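PDB 6P2I: glycerate dehydrogenase from Bacillus sp. 5mfcol3.1, which reduces acyclic imino acids asymmetrically as an NADPH-dependent imine reductase, built on the fold of the D-isomer-specific 2-hydroxyacid dehydrogenases. Local coordinates for the interface of chains A and B. Residues are numbered along the deposited sequence; one frame, centred on the assembly and turned at random. Chains: chain A/B, Glycerate dehydrogenase.

Contact 1: the interface of chains A and B. Residues chain A 104, 279-281; chain B 137-139, 143.
The loop ending at A:Ser279 and the first turn of helix 280-298 in chain A lie against the chain B loop of B:Cys137, B:Ser138 and B:Glu139; B:Lys143 and A:Glu104, on helix 99-114, close the sides. A:Ser279 pairs with B:Cys137 as a short parallel beta bridge, and the adjoining backbone bond runs from A:Tyr280 N to B:Cys137 O at 2.8 Å.

A:Glu281 bends at chi2 (79°), which turns its carboxylate toward the B loop. A:Glu281 OE1 accepts the amide N of B:Glu139 at 3.0 Å in a nearly straight bond, 173° at the hydrogen, while OE2 takes B:Lys143 NZ at 2.9 Å as a salt bridge. Both donors stand above the carboxylate plane. B:Lys143 NZ also donates to B:Glu139 O at 2.8 Å, so it ties its own loop to the partner.

The extended B:Glu139 side chain runs antiparallel to that of A:Glu281, and its OE2 receives the A:Ser279 hydroxyl OG at 2.6 Å. Water 1 links A:Glu104 OE1 to B:Ser138 O, and water 2 joins A:Glu281 OE2 to B:Ser138 OG. This polar clasp probably holds the B loop on the start of the A helix and so helps set the register of the dimer.

Contact 2: the interface of chains A and B. Residues chain A 104, 107-109, 111; chain B 111, 115, 117.
The phenyl ring of B:Phe111 lies across the flank of helix 99-114 of chain A, with the backbone O of A:Glu104 3.9 Å above one face and offset toward the rim. At its edge, in the ring plane, sit A:Glu104 OE1 and water 3. The same water lies in plane at the edge of the B:Arg115 guanidinium. In this D-isomer-specific 2-hydroxyacid dehydrogenase fold, the contact is made by helix 99-114 of both subunits, together with the segment that leads into helix 117-125.

The small side chain of A:Ala108 probably allows the close approach here: its CB is 3.5 Å from B:Phe111 CB and 3.8 Å from B:Arg115 CG. B:Phe111 has CG anti to the carbonyl carbon (chi1 -79°), and from there the ring reaches along the A helix, CE1 coming 3.8 Å from A:Glu104 CB and CE2 4.0 Å from A:Phe107 CB. Farther along, the two Phe111 side chains run obliquely past each other with their ring planes not far from parallel, CD2 of A:Phe111 being 4.2 Å from CD2 of B:Phe111.

B:Arg115 bends at chi2 (-55°) and brings its guanidinium beside A:Glu104, whose side chain it crosses at about a right angle. B:Arg115 NE and NH2 both bond water 3, NE at 3.0 Å, and this water carries the link to the carboxylate. The opposite charges may also attract through the water. B:Ile117 lies more loosely against A:Leu109.

Contact 3: the interface of chains A and B. Residues chain A 120, 123-124, 128, 131, 135; chain B 273, 275.
B:Pro273 presses its pyrrolidine ring into a groove of chain A lined by A:Ala120, A:Cys124, A:Ile131 and A:Phe135, in a dimer contact of the D-isomer-specific 2-hydroxyacid dehydrogenase fold. Each ring carbon has its own neighbours. B:Pro273 CD faces the methyl CB of A:Ala120 at 3.8 Å, while its CG lies 3.8 Å from A:Phe135 CE2 and 4.0 Å from A:Ile131 CB. The thiol SG of A:Cys124 comes alongside the other end of the ring, 3.6 Å from B:Pro273 CA.

Backbone polarity is met at the same place: A:Ile131 N donates to B:Pro273 O at 3.0 Å, the donor lying in the carbonyl plane and the bond somewhat bent, 142° at the hydrogen. Two residues further along chain B, the methylene CB of B:Ser275 packs 3.8 Å from A:Phe135 CB. Water 4 bridges the two backbones there, from A:Phe135 O to B:Ser275 O.

Helix 117-125 positions these first-shell residues, presenting A:Ala120 and A:Cys124 one turn apart. A:Cys124 SG sits beside its backbone N (chi1 -60°), on the side where the proline enters. A:Thr123 adds its methyl CG2 more distantly, at 4.1 Å from B:Pro273 CG, and its hydroxyl OG1 lies in plane at the edge of the A:Phe135 ring, backing it from within chain A.

Contact 4: the interface of chains A and B. Residues chain A 278-280, 283; chain B 133, 136.
Apolar contact dominates where B:Leu136 inserts its isobutyl group between A:Tyr278 and A:Tyr280, with A:Arg283 across its end. With chi1 at -180°, CG of B:Leu136 points directly away from the backbone N, and the branches go into the chain A cleft; 113 Å² of the leucine surface is hidden. B:Leu136 CD2 comes 3.4 Å from A:Tyr280 CE1, and B:Leu136 CA lies 3.6 Å from A:Tyr278 CD2. Beyond the leucine, A:Tyr278 CE2 reaches B:Pro133 CA at 4.0 Å, so this tyrosine also touches 3-10 helix 133-135.

Two CH-pi contacts use the aromatic faces. B:Leu136 CD1 rests over the A:Tyr278 ring, 3.9 Å from its centroid, and B:Leu136 CG over the A:Tyr280 ring, each displaced toward the rim. The guanidinium of A:Arg283 offers a face too: B:Leu136 CD2 sits over it, 3.5 Å from A:Arg283 NH1.

Hydrogen bonding works within chain A. A:Arg283, extended from CG to NE, directs NH1 to the phenol OH of A:Tyr278 at 3.0 Å, with the oxygen nearly in the guanidinium plane. That bond helps set the rotation of the guanidinium, with its face toward the leucine. The socket fastens B:Leu136 to chain A and probably steadies the stretch next to A:Trp277, of the D-arginine and NADP pockets.

Contact 1: the interface of chains A and B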
# COMPACT_ATOMS: atom_id res chain seq x y z
N GLU A 104 1.91 -0.60 9.06
CA GLU A 104 1.38 0.03 7.85
C GLU A 104 2.39 0.01 6.72
O GLU A 104 2.02 -0.15 5.55
CB GLU A 104 0.92 1.46 8.15
CG GLU A 104 -0.32 1.50 9.01
CD GLU A 104 -0.91 2.88 9.21
OE1 GLU A 104 -0.58 3.81 8.44
OE2 GLU A 104 -1.70 3.04 10.17
N SER A 279 6.73 7.82 11.45
CA SER A 279 5.49 8.57 11.45
C SER A 279 5.49 9.64 12.54
O SER A 279 6.23 9.55 13.53
CB SER A 279 4.28 7.65 11.64
OG SER A 279 4.26 7.11 12.96
N TYR A 280 4.64 10.65 12.35
CA TYR A 280 4.43 11.64 13.41
C TYR A 280 4.04 10.96 14.71
O TYR A 280 4.51 11.35 15.79
CB TYR A 280 3.35 12.63 13.02
CG TYR A 280 3.72 13.59 11.92
CD1 TYR A 280 4.46 14.73 12.18
CD2 TYR A 280 3.33 13.34 10.61
CE1 TYR A 280 4.79 15.62 11.16
CE2 TYR A 280 3.64 14.22 9.59
CZ TYR A 280 4.39 15.35 9.87
OH TYR A 280 4.71 16.21 8.84
N GLU A 281 3.14 9.97 14.64
CA GLU A 281 2.69 9.30 15.85
C GLU A 281 3.81 8.50 16.48
O GLU A 281 3.96 8.50 17.71
CB GLU A 281 1.49 8.40 15.55
CG GLU A 281 0.25 9.11 15.00
CD GLU A 281 0.32 9.48 13.50
OE1 GLU A 281 1.24 9.02 12.79
OE2 GLU A 281 -0.57 10.22 13.04
N CYS B 137 5.96 10.55 7.87
CA CYS B 137 4.62 10.25 7.36
C CYS B 137 3.58 10.28 8.47
O CYS B 137 3.89 10.34 9.65
CB CYS B 137 4.59 8.87 6.68
SG CYS B 137 4.81 7.49 7.82
N SER B 138 2.32 10.20 8.07
CA SER B 138 1.22 9.99 9.00
C SER B 138 0.77 8.54 8.93
O SER B 138 0.66 7.97 7.83
CB SER B 138 0.02 10.90 8.68
OG SER B 138 0.32 12.27 8.87
N GLU B 139 0.48 7.95 10.08
CA GLU B 139 -0.24 6.69 10.07
C GLU B 139 -1.67 6.93 9.62
O GLU B 139 -2.26 7.97 9.91
CB GLU B 139 -0.24 6.05 11.46
CG GLU B 139 1.17 5.67 11.90
CD GLU B 139 1.31 5.45 13.38
OE1 GLU B 139 0.30 5.41 14.11
OE2 GLU B 139 2.48 5.37 13.84
N LYS B 143 -7.33 8.13 11.11
CA LYS B 143 -7.59 9.24 10.21
C LYS B 143 -9.00 9.12 9.63
O LYS B 143 -9.60 8.05 9.64
CB LYS B 143 -6.56 9.29 9.08
CG LYS B 143 -5.11 9.52 9.56
CD LYS B 143 -5.01 10.69 10.54
CE LYS B 143 -3.57 10.85 11.05
NZ LYS B 143 -3.19 9.71 11.93
O HOH W 1 1.10 5.25 6.95
O HOH W 2 -0.17 12.42 11.44

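Contact 2: the interface of chains A and B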
# COMPACT_ATOMS: atom_id res chain seq x y z
N GLU A 104 1.91 -0.60 9.06
CA GLU A 104 1.38 0.03 7.85
C GLU A 104 2.39 0.01 6.72
O GLU A 104 2.02 -0.15 5.55
CB GLU A 104 0.92 1.46 8.15
CG GLU A 104 -0.32 1.50 9.01
CD GLU A 104 -0.91 2.88 9.21
OE1 GLU A 104 -0.58 3.81 8.44
OE2 GLU A 104 -1.70 3.04 10.17
N PHE A 107 2.28 -3.07 4.54
CA PHE A 107 1.27 -3.03 3.49
C PHE A 107 1.63 -2.02 2.41
O PHE A 107 1.37 -2.27 1.23
CB PHE A 107 -0.11 -2.76 4.10
CG PHE A 107 -0.65 -3.94 4.83
CD1 PHE A 107 -0.30 -4.19 6.15
CD2 PHE A 107 -1.44 -4.86 4.16
CE1 PHE A 107 -0.76 -5.30 6.80
CE2 PHE A 107 -1.92 -5.99 4.82
CZ PHE A 107 -1.58 -6.21 6.13
N ALA A 108 2.28 -0.91 2.77
CA ALA A 108 2.80 0.00 1.76
C ALA A 108 3.74 -0.73 0.80
O ALA A 108 3.62 -0.62 -0.42
CB ALA A 108 3.53 1.18 2.42
N LEU A 109 4.69 -1.50 1.36
CA LEU A 109 5.63 -2.23 0.52
C LEU A 109 4.94 -3.33 -0.28
O LEU A 109 5.23 -3.51 -1.47
CB LEU A 109 6.73 -2.83 1.38
CG LEU A 109 7.72 -1.83 1.95
CD1 LEU A 109 8.63 -2.54 2.97
CD2 LEU A 109 8.55 -1.19 0.83
N PHE A 111 1.84 -3.61 -1.32
CA PHE A 111 1.07 -3.05 -2.44
C PHE A 111 1.99 -2.47 -3.51
O PHE A 111 1.72 -2.63 -4.70
CB PHE A 111 0.11 -1.98 -1.91
CG PHE A 111 -1.15 -2.53 -1.28
CD1 PHE A 111 -1.92 -3.51 -1.92
CD2 PHE A 111 -1.57 -2.06 -0.04
CE1 PHE A 111 -3.08 -4.01 -1.32
CE2 PHE A 111 -2.71 -2.55 0.56
CZ PHE A 111 -3.48 -3.52 -0.09
N PHE B 111 -0.84 4.52 0.33
CA PHE B 111 0.44 4.27 0.99
C PHE B 111 1.60 4.75 0.13
O PHE B 111 2.62 5.22 0.66
CB PHE B 111 0.58 2.78 1.29
CG PHE B 111 -0.16 2.33 2.51
CD1 PHE B 111 0.01 3.00 3.72
CD2 PHE B 111 -1.05 1.26 2.45
CE1 PHE B 111 -0.66 2.59 4.85
CE2 PHE B 111 -1.74 0.85 3.58
CZ PHE B 111 -1.54 1.51 4.79
N ARG B 115 3.95 7.27 2.09
CA ARG B 115 5.33 6.86 2.40
C ARG B 115 6.33 7.36 1.36
O ARG B 115 7.52 7.04 1.47
CB ARG B 115 5.42 5.32 2.50
CG ARG B 115 4.48 4.70 3.54
CD ARG B 115 4.71 5.35 4.90
NE ARG B 115 3.89 4.87 6.01
CZ ARG B 115 4.38 4.18 7.05
NH1 ARG B 115 5.65 3.84 7.08
NH2 ARG B 115 3.60 3.86 8.07
N ILE B 117 6.93 6.45 -1.62
CA ILE B 117 7.61 5.25 -2.11
C ILE B 117 8.52 5.55 -3.30
O ILE B 117 9.62 5.00 -3.42
CB ILE B 117 6.56 4.18 -2.47
CG1 ILE B 117 5.91 3.62 -1.20
CG2 ILE B 117 7.17 3.09 -3.35
CD1 ILE B 117 6.85 2.76 -0.33
O HOH W 3 1.10 5.25 6.95

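Contact 3: the interface of chains A and B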
# COMPACT_ATOMS: atom_id res chain seq x y z
N ALA A 120 4.50 1.44 -12.84
CA ALA A 120 3.21 2.01 -13.22
C ALA A 120 3.30 3.52 -13.32
O ALA A 120 2.82 4.13 -14.28
CB ALA A 120 2.15 1.59 -12.21
N THR A 123 5.41 4.51 -16.34
CA THR A 123 4.60 4.37 -17.55
C THR A 123 3.80 5.64 -17.83
O THR A 123 3.79 6.15 -18.95
CB THR A 123 3.66 3.17 -17.39
OG1 THR A 123 4.44 1.97 -17.28
CG2 THR A 123 2.68 3.05 -18.56
N CYS A 124 3.10 6.15 -16.80
CA CYS A 124 2.32 7.36 -16.97
C CYS A 124 3.20 8.57 -17.26
O CYS A 124 2.82 9.44 -18.05
CB CYS A 124 1.47 7.62 -15.73
SG CYS A 124 0.30 6.30 -15.36
N LEU A 128 1.89 7.22 -21.37
CA LEU A 128 1.12 6.04 -21.74
C LEU A 128 -0.03 5.86 -20.76
O LEU A 128 0.08 6.15 -19.57
CB LEU A 128 2.00 4.79 -21.74
CG LEU A 128 3.26 4.88 -22.61
CD1 LEU A 128 4.15 3.68 -22.38
CD2 LEU A 128 2.87 5.00 -24.07
N ILE A 131 -2.79 0.87 -19.60
CA ILE A 131 -1.80 -0.18 -19.81
C ILE A 131 -2.05 -1.24 -18.74
O ILE A 131 -1.83 -1.00 -17.55
CB ILE A 131 -0.37 0.37 -19.71
CG1 ILE A 131 -0.16 1.51 -20.72
CG2 ILE A 131 0.63 -0.75 -19.89
CD1 ILE A 131 -0.27 1.11 -22.19
N PHE A 135 0.79 -4.98 -15.48
CA PHE A 135 0.38 -4.68 -14.12
C PHE A 135 -0.67 -5.64 -13.60
O PHE A 135 -1.29 -5.37 -12.57
CB PHE A 135 -0.08 -3.22 -14.06
CG PHE A 135 0.97 -2.28 -14.55
CD1 PHE A 135 2.13 -2.11 -13.80
CD2 PHE A 135 0.87 -1.65 -15.76
CE1 PHE A 135 3.15 -1.29 -14.24
CE2 PHE A 135 1.89 -0.81 -16.22
CZ PHE A 135 3.03 -0.64 -15.45
N PRO B 273 -1.60 3.64 -14.67
CA PRO B 273 -2.21 3.80 -16.00
C PRO B 273 -3.53 3.03 -16.13
O PRO B 273 -3.69 2.18 -17.02
CB PRO B 273 -1.13 3.25 -16.93
CG PRO B 273 -0.52 2.13 -16.12
CD PRO B 273 -0.54 2.60 -14.67
N SER B 275 -4.70 0.83 -14.16
CA SER B 275 -4.41 -0.55 -13.81
C SER B 275 -5.05 -0.98 -12.50
O SER B 275 -4.83 -2.12 -12.07
CB SER B 275 -2.90 -0.76 -13.73
OG SER B 275 -2.32 0.21 -12.85
O HOH W 4 -2.52 -3.44 -11.03

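Contact 4: the interface of chains A and B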
# COMPACT_ATOMS: atom_id res chain seq x y z
N TYR A 278 8.94 5.91 10.58
CA TYR A 278 9.03 7.34 10.88
C TYR A 278 7.71 8.05 10.57
O TYR A 278 7.58 8.81 9.62
CB TYR A 278 10.19 7.98 10.12
CG TYR A 278 10.60 9.32 10.72
CD1 TYR A 278 10.73 9.47 12.09
CD2 TYR A 278 10.84 10.42 9.91
CE1 TYR A 278 11.10 10.67 12.66
CE2 TYR A 278 11.22 11.65 10.47
CZ TYR A 278 11.34 11.76 11.84
OH TYR A 278 11.71 12.95 12.40
N SER A 279 6.73 7.82 11.45
CA SER A 279 5.49 8.57 11.45
C SER A 279 5.49 9.64 12.54
O SER A 279 6.23 9.55 13.53
CB SER A 279 4.28 7.65 11.64
OG SER A 279 4.26 7.11 12.96
N TYR A 280 4.64 10.65 12.35
CA TYR A 280 4.43 11.64 13.41
C TYR A 280 4.04 10.96 14.71
O TYR A 280 4.51 11.35 15.79
CB TYR A 280 3.35 12.63 13.02
CG TYR A 280 3.72 13.59 11.92
CD1 TYR A 280 4.46 14.73 12.18
CD2 TYR A 280 3.33 13.34 10.61
CE1 TYR A 280 4.79 15.62 11.16
CE2 TYR A 280 3.64 14.22 9.59
CZ TYR A 280 4.39 15.35 9.87
OH TYR A 280 4.71 16.21 8.84
N ARG A 283 7.20 8.86 16.26
CA ARG A 283 8.31 9.61 16.87
C ARG A 283 7.87 10.29 18.15
O ARG A 283 8.67 10.45 19.07
CB ARG A 283 8.89 10.62 15.88
CG ARG A 283 8.01 11.82 15.58
CD ARG A 283 8.70 12.77 14.62
NE ARG A 283 8.00 14.05 14.51
CZ ARG A 283 8.45 15.08 13.81
NH1 ARG A 283 9.60 15.00 13.15
NH2 ARG A 283 7.74 16.20 13.78
N PRO B 133 14.16 11.96 7.63
CA PRO B 133 13.40 13.24 7.57
C PRO B 133 12.54 13.40 6.32
O PRO B 133 11.39 13.84 6.44
CB PRO B 133 14.50 14.30 7.65
CG PRO B 133 15.53 13.67 8.48
CD PRO B 133 15.55 12.22 8.07
N LEU B 136 9.09 11.36 6.75
CA LEU B 136 8.15 11.57 7.84
C LEU B 136 6.73 11.47 7.31
O LEU B 136 6.35 12.21 6.39
CB LEU B 136 8.39 12.94 8.47
CG LEU B 136 7.50 13.34 9.64
CD1 LEU B 136 7.56 12.33 10.78
CD2 LEU B 136 7.91 14.73 10.10

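Contacts 1 and 4 form one continuous patch, their C-alpha centres about 7 Å apart, sharing A:Ser279 and A:Tyr280 at the start of helix 280-298. Between such centres, contact 2 lies about 12 Å from contact 1 and shares A:Glu104; one water there joins A:Glu104 to both B:Ser138 and B:Arg115. Contact 3, its centre about 28 Å from that of contact 1 and 18 Å from that of contact 2, reverses the chains' roles: chain A supplies the segment around 3-10 helix 133-135 that chain B supplies in contact 4. Two-fold symmetry repeats every contact, giving an interface consistent with the dimers typical of this family.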